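Local coordinates for protein ADP-ribose pyrophosphatase (Streptococcus suis, PDB 3O8S) that probably hydrolyses ADP-ribose to AMP and ribose 5-phosphate, as a pyrophosphatase of the Nudix hydrolase family, at residues Thr73-Phe78 with Ile150-Leu155; Lys82-Gln87 with Glu116-Asp121; Trp93-Gly98 with Gly182-Glu187; Ala124-Ala129 with Glu199-Arg204. One frame throughout, in Å; residues are numbered along the deposited sequence.

How the contacts relate
Strand 73-78 opens contact 1 near the start of the modelled chain, and its parallel partner 150-155 closes a long loop. Contact 2 (82-87 with 116-121) lies wholly within that loop and packs the next strand against the end of helix 106-118 and the turn after it. Contact 3 starts at 93-98, before contact 2 has closed, and ends at 182-187, so it crosses contacts 1 and 2; it ties the third strand to the lead-in of helix 186-197. Contact 4 opens at 124-129, after contact 2 is complete, crosses contacts 1 and 3, and closes last at 199-204, bringing the C-terminal tail to the mixed sheet that all four reach.

Contact 1: Thr73-Phe78 with Ile150-Leu155; sequences TRAAIF and ILCRLL. With EDO (1,2-ethanediol), chain F.
Leu151 has CG anti to the backbone N (chi1 169°), and chi2 of 77° then turns CD1 to the edge of the Phe78 ring, whose own CG stands anti to the carbonyl carbon (chi1 -66°). Leu151 CD1 lies 3.7 Å from Phe78 CD1, the two side chains crossing at about a right angle, and the same methyl is 3.5 Å from Ala76 O. On the face that carries Ala75 and Ile150, Cys152 SG meets Ala75 CB at 3.8 Å, and farther along Ile77 CG2 meets Leu154 CB at 3.9 Å. The strands run parallel, joined by three backbone bonds: Ile150 N to Arg74 O, Ala76 N to Ile150 O, and Cys152 N to Ala76 O. Helix 106-118 packs on Ala75, Ile77 and Ile150, and helix 186-197 on Ala76, Phe78 and Leu151, the helix-sheet-helix layering of the Nudix fold. Past Cys152 water continues the pairing: one molecule accepts from Phe78 N and gives a 2.6 Å bond to Cys152 O, while another links Phe78 O with Leu154 N. Direct bonds thus give way to water where the strands diverge, and the backbone groups on both sides still find polar partners.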
loop_
_atom_site.group_PDB
_atom_site.type_symbol
_atom_site.label_atom_id
_atom_site.label_comp_id
_atom_site.label_asym_id
_atom_site.label_seq_id
_atom_site.Cartn_x
_atom_site.Cartn_y
_atom_site.Cartn_z
ATOM N N THR A 73 -5.119 -1.221 8.553
ATOM C CA THR A 73 -5.241 0.150 8.071
ATOM C C THR A 73 -5.260 1.075 9.271
ATOM O O THR A 73 -5.800 0.711 10.309
ATOM C CB THR A 73 -6.446 0.327 7.153
ATOM O OG1 THR A 73 -7.638 -0.050 7.837
ATOM C CG2 THR A 73 -6.308 -0.456 5.851
ATOM N N ARG A 74 -4.585 2.223 9.164
ATOM C CA ARG A 74 -4.533 3.246 10.222
ATOM C C ARG A 74 -4.810 4.589 9.613
ATOM O O ARG A 74 -4.209 4.927 8.575
ATOM C CB ARG A 74 -3.175 3.267 10.952
ATOM C CG ARG A 74 -2.833 2.004 11.755
ATOM C CD ARG A 74 -3.572 1.901 13.076
ATOM N NE ARG A 74 -3.955 0.512 13.331
ATOM C CZ ARG A 74 -4.836 0.120 14.245
ATOM N NH1 ARG A 74 -5.418 1.007 15.041
ATOM N NH2 ARG A 74 -5.130 -1.165 14.383
ATOM N N ALA A 75 -5.715 5.362 10.230
ATOM C CA ALA A 75 -6.045 6.696 9.728
ATOM C C ALA A 75 -5.357 7.778 10.552
ATOM O O ALA A 75 -5.441 7.765 11.774
ATOM C CB ALA A 75 -7.551 6.911 9.730
ATOM N N ALA A 76 -4.666 8.700 9.878
ATOM C CA ALA A 76 -3.978 9.833 10.513
ATOM C C ALA A 76 -4.749 11.111 10.184
ATOM O O ALA A 76 -4.799 11.501 9.028
ATOM C CB ALA A 76 -2.547 9.924 10.003
ATOM N N ILE A 77 -5.399 11.708 11.175
ATOM C CA ILE A 77 -6.243 12.903 11.023
ATOM C C ILE A 77 -5.633 14.048 11.823
ATOM O O ILE A 77 -5.394 13.902 13.010
ATOM C CB ILE A 77 -7.717 12.594 11.473
ATOM C CG1 ILE A 77 -8.291 11.345 10.740
ATOM C CG2 ILE A 77 -8.662 13.836 11.302
ATOM C CD1 ILE A 77 -9.260 10.526 11.620
ATOM N N PHE A 78 -5.422 15.199 11.183
ATOM C CA PHE A 78 -4.811 16.361 11.841
ATOM C C PHE A 78 -5.724 17.583 11.886
ATOM O O PHE A 78 -6.474 17.844 10.954
ATOM C CB PHE A 78 -3.475 16.737 11.142
ATOM C CG PHE A 78 -2.405 15.675 11.290
ATOM C CD1 PHE A 78 -2.288 14.644 10.362
ATOM C CD2 PHE A 78 -1.546 15.677 12.385
ATOM C CE1 PHE A 78 -1.309 13.644 10.514
ATOM C CE2 PHE A 78 -0.568 14.684 12.532
ATOM C CZ PHE A 78 -0.477 13.656 11.610
ATOM N N ILE A 150 -2.867 5.786 6.326
ATOM C CA ILE A 150 -3.578 6.646 5.398
ATOM C C ILE A 150 -3.793 8.025 6.034
ATOM O O ILE A 150 -4.363 8.125 7.123
ATOM C CB ILE A 150 -4.940 6.003 4.958
ATOM C CG1 ILE A 150 -4.767 4.538 4.391
ATOM C CG2 ILE A 150 -5.767 6.933 4.010
ATOM C CD1 ILE A 150 -4.162 4.444 3.028
ATOM N N LEU A 151 -3.373 9.087 5.324
ATOM C CA LEU A 151 -3.631 10.429 5.785
ATOM C C LEU A 151 -5.055 10.760 5.358
ATOM O O LEU A 151 -5.417 10.513 4.212
ATOM C CB LEU A 151 -2.591 11.427 5.271
ATOM C CG LEU A 151 -2.898 12.908 5.473
ATOM C CD1 LEU A 151 -2.637 13.326 6.932
ATOM C CD2 LEU A 151 -2.083 13.756 4.509
ATOM N N CYS A 152 -5.886 11.183 6.323
ATOM C CA CYS A 152 -7.289 11.518 6.111
ATOM C C CYS A 152 -7.518 12.946 6.478
ATOM O O CYS A 152 -6.897 13.487 7.391
ATOM C CB CYS A 152 -8.231 10.606 6.896
ATOM S SG CYS A 152 -8.095 8.838 6.509
ATOM N N ARG A 153 -8.457 13.542 5.784
ATOM C CA ARG A 153 -8.854 14.901 5.949
ATOM C C ARG A 153 -10.189 14.906 6.697
ATOM O O ARG A 153 -11.116 14.192 6.297
ATOM C CB ARG A 153 -8.942 15.500 4.542
ATOM C CG ARG A 153 -9.463 16.900 4.480
ATOM C CD ARG A 153 -9.486 17.374 3.040
ATOM N NE ARG A 153 -9.921 18.761 3.002
ATOM C CZ ARG A 153 -11.176 19.148 2.835
ATOM N NH1 ARG A 153 -12.123 18.258 2.578
ATOM N NH2 ARG A 153 -11.485 20.434 2.859
ATOM N N LEU A 154 -10.275 15.684 7.790
ATOM C CA LEU A 154 -11.490 15.766 8.611
ATOM C C LEU A 154 -12.625 16.511 7.893
ATOM O O LEU A 154 -12.412 17.614 7.395
ATOM C CB LEU A 154 -11.191 16.467 9.959
ATOM C CG LEU A 154 -12.386 16.606 10.960
ATOM C CD1 LEU A 154 -12.830 15.244 11.518
ATOM C CD2 LEU A 154 -12.045 17.542 12.090
ATOM N N LEU A 155 -13.842 15.928 7.902
ATOM C CA LEU A 155 -15.032 16.569 7.361
ATOM C C LEU A 155 -15.839 17.097 8.524
ATOM O O LEU A 155 -16.226 18.246 8.499
ATOM C CB LEU A 155 -15.879 15.650 6.452
ATOM C CG LEU A 155 -15.196 15.014 5.209
ATOM C CD1 LEU A 155 -16.182 14.169 4.443
ATOM C CD2 LEU A 155 -14.564 16.068 4.266
HETATM C C1 EDO F . -9.251 0.779 18.094
HETATM O O1 EDO F . -9.716 -0.473 17.578
HETATM C C2 EDO F . -8.179 1.331 17.166
HETATM O O2 EDO F . -6.898 0.824 17.547
HETATM O O HOH W 1 -7.910 17.197 8.432
HETATM O O HOH W 2 -5.774 15.532 8.452
#

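Contact 2: Lys82-Gln87 with Glu116-Asp121; sequences KILLVQ and EEAGLD. With EDO (1,2-ethanediol), chain C.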
loop_
_atom_site.group_PDB
_atom_site.type_symbol
_atom_site.label_atom_id
_atom_site.label_comp_id
_atom_site.label_asym_id
_atom_site.label_seq_id
_atom_site.Cartn_x
_atom_site.Cartn_y
_atom_site.Cartn_z
ATOM N N LYS A 82 -2.153 18.696 15.301
ATOM C CA LYS A 82 -2.392 17.756 16.399
ATOM C C LYS A 82 -3.042 16.504 15.793
ATOM O O LYS A 82 -3.909 16.644 14.927
ATOM C CB LYS A 82 -3.271 18.363 17.498
ATOM C CG LYS A 82 -2.598 19.435 18.330
ATOM C CD LYS A 82 -3.567 19.950 19.388
ATOM C CE LYS A 82 -2.958 20.993 20.292
ATOM N NZ LYS A 82 -3.764 21.177 21.529
ATOM N N ILE A 83 -2.629 15.285 16.224
ATOM C CA ILE A 83 -3.160 14.062 15.607
ATOM C C ILE A 83 -4.366 13.481 16.374
ATOM O O ILE A 83 -4.382 13.513 17.604
ATOM C CB ILE A 83 -2.029 13.004 15.428
ATOM C CG1 ILE A 83 -2.427 11.943 14.358
ATOM C CG2 ILE A 83 -1.575 12.372 16.813
ATOM C CD1 ILE A 83 -1.248 11.199 13.713
ATOM N N LEU A 84 -5.357 12.907 15.649
ATOM C CA LEU A 84 -6.483 12.266 16.336
ATOM C C LEU A 84 -6.113 10.833 16.806
ATOM O O LEU A 84 -5.699 9.980 16.004
ATOM C CB LEU A 84 -7.782 12.228 15.508
ATOM C CG LEU A 84 -8.915 11.509 16.274
ATOM C CD1 LEU A 84 -9.857 12.454 16.998
ATOM C CD2 LEU A 84 -9.564 10.449 15.453
ATOM N N LEU A 85 -6.317 10.571 18.098
ATOM C CA LEU A 85 -6.075 9.255 18.707
ATOM C C LEU A 85 -7.326 8.796 19.421
ATOM O O LEU A 85 -8.082 9.624 19.933
ATOM C CB LEU A 85 -4.870 9.258 19.677
ATOM C CG LEU A 85 -3.512 9.648 19.068
ATOM C CD1 LEU A 85 -2.520 9.984 20.130
ATOM C CD2 LEU A 85 -2.972 8.592 18.110
ATOM N N VAL A 86 -7.563 7.479 19.412
ATOM C CA VAL A 86 -8.698 6.849 20.075
ATOM C C VAL A 86 -8.167 5.956 21.190
ATOM O O VAL A 86 -7.113 5.320 21.039
ATOM C CB VAL A 86 -9.667 6.104 19.117
ATOM C CG1 VAL A 86 -10.466 7.096 18.270
ATOM C CG2 VAL A 86 -8.942 5.086 18.231
ATOM N N GLN A 87 -8.872 5.943 22.324
ATOM C CA GLN A 87 -8.473 5.163 23.490
ATOM C C GLN A 87 -9.289 3.887 23.588
ATOM O O GLN A 87 -10.515 3.920 23.428
ATOM C CB GLN A 87 -8.643 5.996 24.765
ATOM C CG GLN A 87 -7.953 5.406 25.990
ATOM C CD GLN A 87 -8.283 6.162 27.248
ATOM O OE1 GLN A 87 -9.392 6.670 27.420
ATOM N NE2 GLN A 87 -7.324 6.249 28.154
ATOM N N GLU A 116 -16.900 4.581 12.856
ATOM C CA GLU A 116 -17.250 3.643 13.926
ATOM C C GLU A 116 -16.467 3.861 15.219
ATOM O O GLU A 116 -17.026 3.676 16.286
ATOM C CB GLU A 116 -17.015 2.198 13.459
ATOM C CG GLU A 116 -18.065 1.693 12.483
ATOM C CD GLU A 116 -17.801 0.338 11.850
ATOM O OE1 GLU A 116 -16.703 -0.232 12.055
ATOM O OE2 GLU A 116 -18.705 -0.150 11.136
ATOM N N GLU A 117 -15.179 4.203 15.128
ATOM C CA GLU A 117 -14.309 4.339 16.299
ATOM C C GLU A 117 -14.217 5.760 16.870
ATOM O O GLU A 117 -14.018 5.891 18.079
ATOM C CB GLU A 117 -12.890 3.859 15.951
ATOM C CG GLU A 117 -12.818 2.360 15.719
ATOM C CD GLU A 117 -11.566 1.834 15.052
ATOM O OE1 GLU A 117 -10.509 2.498 15.142
ATOM O OE2 GLU A 117 -11.636 0.739 14.454
ATOM N N ALA A 118 -14.309 6.809 16.016
ATOM C CA ALA A 118 -14.129 8.189 16.469
ATOM C C ALA A 118 -15.356 9.103 16.253
ATOM O O ALA A 118 -15.344 10.246 16.741
ATOM C CB ALA A 118 -12.905 8.795 15.781
ATOM N N GLY A 119 -16.386 8.586 15.569
ATOM C CA GLY A 119 -17.610 9.314 15.242
ATOM C C GLY A 119 -17.380 10.355 14.156
ATOM O O GLY A 119 -18.234 11.217 13.922
ATOM N N LEU A 120 -16.231 10.265 13.460
ATOM C CA LEU A 120 -15.852 11.268 12.489
ATOM C C LEU A 120 -16.020 10.868 11.033
ATOM O O LEU A 120 -15.691 9.750 10.642
ATOM C CB LEU A 120 -14.374 11.694 12.718
ATOM C CG LEU A 120 -14.000 12.171 14.151
ATOM C CD1 LEU A 120 -12.520 12.551 14.228
ATOM C CD2 LEU A 120 -14.862 13.344 14.600
ATOM N N ASP A 121 -16.464 11.842 10.219
ATOM C CA ASP A 121 -16.544 11.745 8.765
ATOM C C ASP A 121 -15.251 12.290 8.235
ATOM O O ASP A 121 -14.884 13.421 8.558
ATOM C CB ASP A 121 -17.730 12.519 8.190
ATOM C CG ASP A 121 -19.095 12.067 8.681
ATOM O OD1 ASP A 121 -19.331 10.833 8.740
ATOM O OD2 ASP A 121 -19.962 12.945 8.905
HETATM C C1 EDO C . -14.003 13.338 18.133
HETATM O O1 EDO C . -13.297 12.115 17.793
HETATM C C2 EDO C . -13.247 14.634 17.846
HETATM O O2 EDO C . -12.248 14.850 18.846
#
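Val86 and Leu84, both on strand 82-87, pack on Ala118 and Leu120 at the close of the Nudix box, the helix-and-turn signature of this family, whose closing Glu-Glu-x-Gly-hydrophobic element is read here as Glu116, Glu117, Ala118, Gly119 and Leu120. Val86 gives up the most surface. Its CG1, anti to the carbonyl carbon (chi1 -71°), touches two parts of the helix end, lying 3.8 Å from Glu117 O and 3.9 Å from Ala118 CB. Leu84 comes next: its CD2 reaches 3.7 Å from Ala118 CB and 3.8 Å from Leu120 CD1, so that one methyl bridges the last helical residue and the first of the following strand. Leu84 and Leu120 meet tip to tip, whereas Ala118 offers its single methyl to Leu84 and Val86 together. Gly119 leaves the helix with positive phi (73°), and after it Leu120 points back toward strand 82-87. Glu117 adds the only acidic group near the patch within the two segments; its OE1 is held by Gly97 N, which joins the helix to the neighbouring strand 93-99. In the family, glutamates of this part of the box commonly bind the catalytic metals, so a similar role is plausible here, although no metal accompanies the contact. A 1,2-ethanediol, probably from the crystallisation liquor, sits beside the leucines: its O1 donates to Ala118 O at 3.0 Å and lies 3.5 Å from Leu84 CD1.

Contact 3: Trp93-Gly98 with Gly182-Glu187; sequences WSLPGG and GKNTAE. With EDO (1,2-ethanediol), chain F.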
loop_
_atom_site.group_PDB
_atom_site.type_symbol
_atom_site.label_atom_id
_atom_site.label_comp_id
_atom_site.label_asym_id
_atom_site.label_seq_id
_atom_site.Cartn_x
_atom_site.Cartn_y
_atom_site.Cartn_z
ATOM N N TRP A 93 -3.656 4.439 23.592
ATOM C CA TRP A 93 -4.133 5.269 22.497
ATOM C C TRP A 93 -3.556 4.866 21.160
ATOM O O TRP A 93 -2.386 4.462 21.045
ATOM C CB TRP A 93 -3.826 6.737 22.784
ATOM C CG TRP A 93 -4.526 7.250 24.016
ATOM C CD1 TRP A 93 -4.192 6.994 25.316
ATOM C CD2 TRP A 93 -5.691 8.084 24.057
ATOM N NE1 TRP A 93 -5.055 7.642 26.162
ATOM C CE2 TRP A 93 -5.976 8.337 25.418
ATOM C CE3 TRP A 93 -6.497 8.686 23.074
ATOM C CZ2 TRP A 93 -7.067 9.119 25.823
ATOM C CZ3 TRP A 93 -7.570 9.464 23.471
ATOM C CH2 TRP A 93 -7.852 9.672 24.834
ATOM N N SER A 94 -4.400 4.947 20.138
ATOM C CA SER A 94 -3.964 4.573 18.811
ATOM C C SER A 94 -4.736 5.342 17.741
ATOM O O SER A 94 -5.774 5.945 18.010
ATOM C CB SER A 94 -4.107 3.060 18.604
ATOM O OG SER A 94 -5.446 2.604 18.708
ATOM N N LEU A 95 -4.205 5.332 16.536
ATOM C CA LEU A 95 -4.883 5.894 15.385
ATOM C C LEU A 95 -6.101 5.037 15.094
ATOM O O LEU A 95 -6.004 3.799 15.227
ATOM C CB LEU A 95 -3.959 5.874 14.146
ATOM C CG LEU A 95 -2.688 6.693 14.164
ATOM C CD1 LEU A 95 -1.872 6.412 12.906
ATOM C CD2 LEU A 95 -3.007 8.159 14.270
ATOM N N PRO A 96 -7.232 5.624 14.647
ATOM C CA PRO A 96 -8.375 4.775 14.270
ATOM C C PRO A 96 -7.933 3.810 13.172
ATOM O O PRO A 96 -7.079 4.148 12.343
ATOM C CB PRO A 96 -9.428 5.783 13.776
ATOM C CG PRO A 96 -9.056 7.058 14.445
ATOM C CD PRO A 96 -7.546 7.055 14.466
ATOM N N GLY A 97 -8.441 2.596 13.224
ATOM C CA GLY A 97 -8.072 1.605 12.234
ATOM C C GLY A 97 -8.360 0.188 12.647
ATOM O O GLY A 97 -9.267 -0.076 13.437
ATOM N N GLY A 98 -7.590 -0.719 12.091
ATOM C CA GLY A 98 -7.756 -2.138 12.339
ATOM C C GLY A 98 -7.608 -2.934 11.069
ATOM O O GLY A 98 -7.254 -2.395 10.011
ATOM N N GLY A 182 2.387 -1.504 19.361
ATOM C CA GLY A 182 2.166 -2.544 18.355
ATOM C C GLY A 182 1.305 -2.043 17.198
ATOM O O GLY A 182 1.423 -2.530 16.071
ATOM N N LYS A 183 0.456 -1.032 17.469
ATOM C CA LYS A 183 -0.437 -0.409 16.492
ATOM C C LYS A 183 0.214 0.803 15.839
ATOM O O LYS A 183 0.113 0.953 14.625
ATOM C CB LYS A 183 -1.773 -0.013 17.142
ATOM C CG LYS A 183 -2.652 -1.220 17.378
ATOM C CD LYS A 183 -3.954 -0.873 18.027
ATOM C CE LYS A 183 -4.777 -2.127 18.121
ATOM N NZ LYS A 183 -6.035 -1.894 18.849
ATOM N N ASN A 184 0.890 1.657 16.626
ATOM C CA ASN A 184 1.556 2.847 16.095
ATOM C C ASN A 184 2.633 3.362 17.046
ATOM O O ASN A 184 2.354 3.601 18.214
ATOM C CB ASN A 184 0.530 3.982 15.785
ATOM C CG ASN A 184 -0.619 4.063 16.778
ATOM O OD1 ASN A 184 -1.772 3.838 16.431
ATOM N ND2 ASN A 184 -0.337 4.320 18.050
ATOM N N THR A 185 3.854 3.555 16.532
ATOM C CA THR A 185 4.968 4.138 17.284
ATOM C C THR A 185 4.895 5.674 17.162
ATOM O O THR A 185 4.203 6.191 16.269
ATOM C CB THR A 185 6.318 3.620 16.739
ATOM O OG1 THR A 185 6.412 3.999 15.368
ATOM C CG2 THR A 185 6.498 2.102 16.882
ATOM N N ALA A 186 5.642 6.401 18.026
ATOM C CA ALA A 186 5.731 7.873 17.980
ATOM C C ALA A 186 6.344 8.315 16.625
ATOM O O ALA A 186 5.894 9.292 16.014
ATOM C CB ALA A 186 6.570 8.376 19.154
ATOM N N GLU A 187 7.295 7.510 16.124
ATOM C CA GLU A 187 8.004 7.674 14.857
ATOM C C GLU A 187 7.013 7.643 13.688
ATOM O O GLU A 187 7.068 8.526 12.816
ATOM C CB GLU A 187 9.077 6.579 14.692
ATOM C CG GLU A 187 10.249 6.651 15.671
ATOM C CD GLU A 187 10.056 6.208 17.118
ATOM O OE1 GLU A 187 9.342 5.208 17.361
ATOM O OE2 GLU A 187 10.668 6.840 18.011
HETATM C C1 EDO F . -9.251 0.779 18.094
HETATM O O1 EDO F . -9.716 -0.473 17.578
HETATM C C2 EDO F . -8.179 1.331 17.166
HETATM O O2 EDO F . -6.898 0.824 17.547
#
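Leu95 and Asn184 supply the direct hydrogen bond between strand 93-99 and the loop that leads into helix 186-197. Leu95 N-H donates to Asn184 OD1 at 2.9 Å, nearly straight but with the donor lying 37° above the plane of the amide carbonyl. Chi1 of 36° puts Asn184 CG between the backbone N and the carbonyl carbon, and chi2 of -115° turns OD1 to Leu95 N. Closer packing surrounds the amide: OD1 of Asn184 is 3.3 Å from Ser94 CB. On the other branch, ND2 of Asn184 is 3.6 Å from Trp93 O, so the group lies across the backbone of three consecutive strand residues. Alongside it, the extended Lys183 chain passes Ser94, with Lys183 CD 3.8 Å from Ser94 OG. A third kind of interaction runs through a bound 1,2-ethanediol, probably from the crystallisation liquor. Its O2 is hydrogen-bonded to Ser94 OG at 2.6 Å, accepts from Lys183 NZ at 3.1 Å, and takes a further bond from Arg74 NH1, so a single hydroxyl gathers three polar groups. The lysine ammonium has its main partner elsewhere, in a salt bridge to Glu88, and it also makes a cation-pi contact with Tyr180. In the fold, strand 93-99 pairs antiparallel with both 70-79 and 82-87 and then leads through Gly98, where the Nudix box begins, to helix 106-118. Thr185, next to Asn184, is the N-cap of helix 186-197, whose Leu189 packs on Leu95 and Asn184.

Contact 4: Ala124-Ala129 with Glu199-Arg204; sequences AQRVVA and EHWETR. With EDO (1,2-ethanediol), chain B; EDO (1,2-ethanediol), chain E.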
loop_
_atom_site.group_PDB
_atom_site.type_symbol
_atom_site.label_atom_id
_atom_site.label_comp_id
_atom_site.label_asym_id
_atom_site.label_seq_id
_atom_site.Cartn_x
_atom_site.Cartn_y
_atom_site.Cartn_z
ATOM N N ALA A 124 -10.320 9.778 2.866
ATOM C CA ALA A 124 -9.002 9.161 2.687
ATOM C C ALA A 124 -8.250 9.963 1.647
ATOM O O ALA A 124 -8.823 10.288 0.608
ATOM C CB ALA A 124 -9.161 7.720 2.257
ATOM N N GLN A 125 -7.009 10.353 1.940
ATOM C CA GLN A 125 -6.323 11.269 1.053
ATOM C C GLN A 125 -5.016 10.759 0.469
ATOM O O GLN A 125 -4.762 10.957 -0.712
ATOM C CB GLN A 125 -6.033 12.557 1.861
ATOM C CG GLN A 125 -5.743 13.776 1.028
ATOM C CD GLN A 125 -5.787 15.023 1.870
ATOM O OE1 GLN A 125 -6.788 15.723 1.908
ATOM N NE2 GLN A 125 -4.693 15.344 2.544
ATOM N N ARG A 126 -4.147 10.216 1.311
ATOM C CA ARG A 126 -2.810 9.896 0.901
ATOM C C ARG A 126 -2.314 8.687 1.635
ATOM O O ARG A 126 -2.606 8.521 2.818
ATOM C CB ARG A 126 -1.912 11.154 1.192
ATOM C CG ARG A 126 -0.386 10.910 1.393
ATOM C CD ARG A 126 0.336 12.232 1.623
ATOM N NE ARG A 126 0.402 12.980 0.356
ATOM C CZ ARG A 126 0.874 14.207 0.214
ATOM N NH1 ARG A 126 1.311 14.882 1.270
ATOM N NH2 ARG A 126 0.928 14.765 -0.982
ATOM N N VAL A 127 -1.525 7.851 0.936
ATOM C CA VAL A 127 -0.863 6.709 1.553
ATOM C C VAL A 127 0.442 7.255 2.151
ATOM O O VAL A 127 1.340 7.670 1.418
ATOM C CB VAL A 127 -0.619 5.494 0.608
ATOM C CG1 VAL A 127 -0.108 4.286 1.410
ATOM C CG2 VAL A 127 -1.895 5.126 -0.148
ATOM N N VAL A 128 0.519 7.298 3.474
ATOM C CA VAL A 128 1.736 7.764 4.148
ATOM C C VAL A 128 2.837 6.698 3.958
ATOM O O VAL A 128 3.984 6.999 3.605
ATOM C CB VAL A 128 1.497 8.053 5.670
ATOM C CG1 VAL A 128 2.799 8.446 6.365
ATOM C CG2 VAL A 128 0.402 9.101 5.907
ATOM N N ALA A 129 2.473 5.465 4.282
ATOM C CA ALA A 129 3.369 4.309 4.314
ATOM C C ALA A 129 2.614 3.000 4.301
ATOM O O ALA A 129 1.479 2.957 4.764
ATOM C CB ALA A 129 4.213 4.380 5.571
ATOM N N GLU A 199 3.531 19.110 0.445
ATOM C CA GLU A 199 2.780 19.215 -0.803
ATOM C C GLU A 199 3.004 17.920 -1.616
ATOM O O GLU A 199 2.046 17.287 -2.062
ATOM C CB GLU A 199 3.201 20.454 -1.597
ATOM C CG GLU A 199 2.506 20.545 -2.935
ATOM C CD GLU A 199 2.915 21.748 -3.736
ATOM O OE1 GLU A 199 4.008 21.717 -4.338
ATOM O OE2 GLU A 199 2.160 22.741 -3.731
ATOM N N HIS A 200 4.264 17.490 -1.709
ATOM C CA HIS A 200 4.626 16.245 -2.371
ATOM C C HIS A 200 5.017 15.197 -1.351
ATOM O O HIS A 200 5.685 15.506 -0.378
ATOM C CB HIS A 200 5.768 16.470 -3.354
ATOM C CG HIS A 200 5.442 17.504 -4.368
ATOM N ND1 HIS A 200 4.444 17.303 -5.298
ATOM C CD2 HIS A 200 5.988 18.724 -4.565
ATOM C CE1 HIS A 200 4.423 18.399 -6.041
ATOM N NE2 HIS A 200 5.354 19.267 -5.654
ATOM N N TRP A 201 4.646 13.944 -1.596
ATOM C CA TRP A 201 4.981 12.867 -0.680
ATOM C C TRP A 201 5.343 11.597 -1.414
ATOM O O TRP A 201 4.600 11.138 -2.274
ATOM C CB TRP A 201 3.790 12.590 0.273
ATOM C CG TRP A 201 4.096 11.560 1.328
ATOM C CD1 TRP A 201 3.640 10.275 1.378
ATOM C CD2 TRP A 201 4.934 11.738 2.485
ATOM N NE1 TRP A 201 4.157 9.633 2.475
ATOM C CE2 TRP A 201 4.954 10.509 3.176
ATOM C CE3 TRP A 201 5.656 12.830 3.013
ATOM C CZ2 TRP A 201 5.702 10.322 4.351
ATOM C CZ3 TRP A 201 6.413 12.642 4.161
ATOM C CH2 TRP A 201 6.419 11.407 4.831
ATOM N N GLU A 202 6.445 10.985 -1.003
ATOM C CA GLU A 202 6.896 9.699 -1.498
ATOM C C GLU A 202 6.466 8.661 -0.470
ATOM O O GLU A 202 7.043 8.621 0.615
ATOM C CB GLU A 202 8.426 9.678 -1.720
ATOM C CG GLU A 202 8.872 8.472 -2.540
ATOM C CD GLU A 202 8.544 8.523 -4.024
ATOM O OE1 GLU A 202 8.280 9.628 -4.551
ATOM O OE2 GLU A 202 8.514 7.445 -4.657
ATOM N N THR A 203 5.458 7.809 -0.818
ATOM C CA THR A 203 4.915 6.782 0.076
ATOM C C THR A 203 6.029 5.823 0.491
ATOM O O THR A 203 6.784 5.316 -0.355
ATOM C CB THR A 203 3.742 6.105 -0.616
ATOM O OG1 THR A 203 2.703 7.082 -0.755
ATOM C CG2 THR A 203 3.259 4.846 0.108
ATOM N N ARG A 204 6.145 5.602 1.801
ATOM C CA ARG A 204 7.219 4.758 2.328
ATOM C C ARG A 204 6.796 3.340 2.388
ATOM O O ARG A 204 5.654 3.055 2.701
ATOM C CB ARG A 204 7.671 5.228 3.723
ATOM C CG ARG A 204 7.983 6.717 3.801
ATOM C CD ARG A 204 9.126 7.150 2.887
ATOM N NE ARG A 204 8.962 8.553 2.519
ATOM C CZ ARG A 204 9.472 9.571 3.199
ATOM N NH1 ARG A 204 10.249 9.353 4.247
ATOM N NH2 ARG A 204 9.219 10.813 2.829
HETATM C C1 EDO B . 7.248 19.016 0.471
HETATM O O1 EDO B . 6.673 18.818 -0.835
HETATM C C2 EDO B . 7.085 20.455 1.006
HETATM O O2 EDO B . 5.709 20.885 1.127
HETATM C C1 EDO E . 2.411 14.536 -7.009
HETATM O O1 EDO E . 3.232 14.894 -5.890
HETATM C C2 EDO E . 2.119 15.795 -7.814
HETATM O O2 EDO E . 1.532 16.751 -6.926
#
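Ala129 and Arg204 form the bridge of a short parallel pairing that adds the C-terminal strand 204-205 to the edge of strand 120-132. The strand it joins carries two classic beta bulges, Gln125 and Arg126 facing Leu151 and Val128 and Ala129 facing Phe149. Val128 O is gripped twice, by Arg204 N at 3.1 Å and by Trp201 NE1 at 2.9 Å; the second donor has the acceptor exactly in the plane of the indole, at the ring edge. Just before it, Val127 O takes the hydroxyl of Thr203, OG1 lying 2.6 Å away, while the methyls Val127 CG1 and Thr203 CG2 pack at 3.7 Å. Arg126 reaches farthest along the tail. Its CG is anti to the backbone N (chi1 156°), and a bend at chi3 (-73°) places NE beside Trp201 CB; the guanidinium beyond it has that CB over the centre of one face, 3.3 Å from Arg126 CZ. NH2 of Arg126 donates to Glu199 O at 3.0 Å, with that oxygen at the edge of the guanidinium plane, and NH1 bonds Ser198 O. Two carbonyls, Glu199 O and Ser198 O, thus accept from the one guanidinium. The same NH2 forms a salt bridge to Glu202 of the second subunit, and His200 stacks on His200 of that subunit, which places the contact at the dimer interface. Within the chain, strand 145-157 pairs antiparallel with strand 120-132, and helix 186-197 lies against Trp201 and Val128 through Leu191, Glu194 and Ala195.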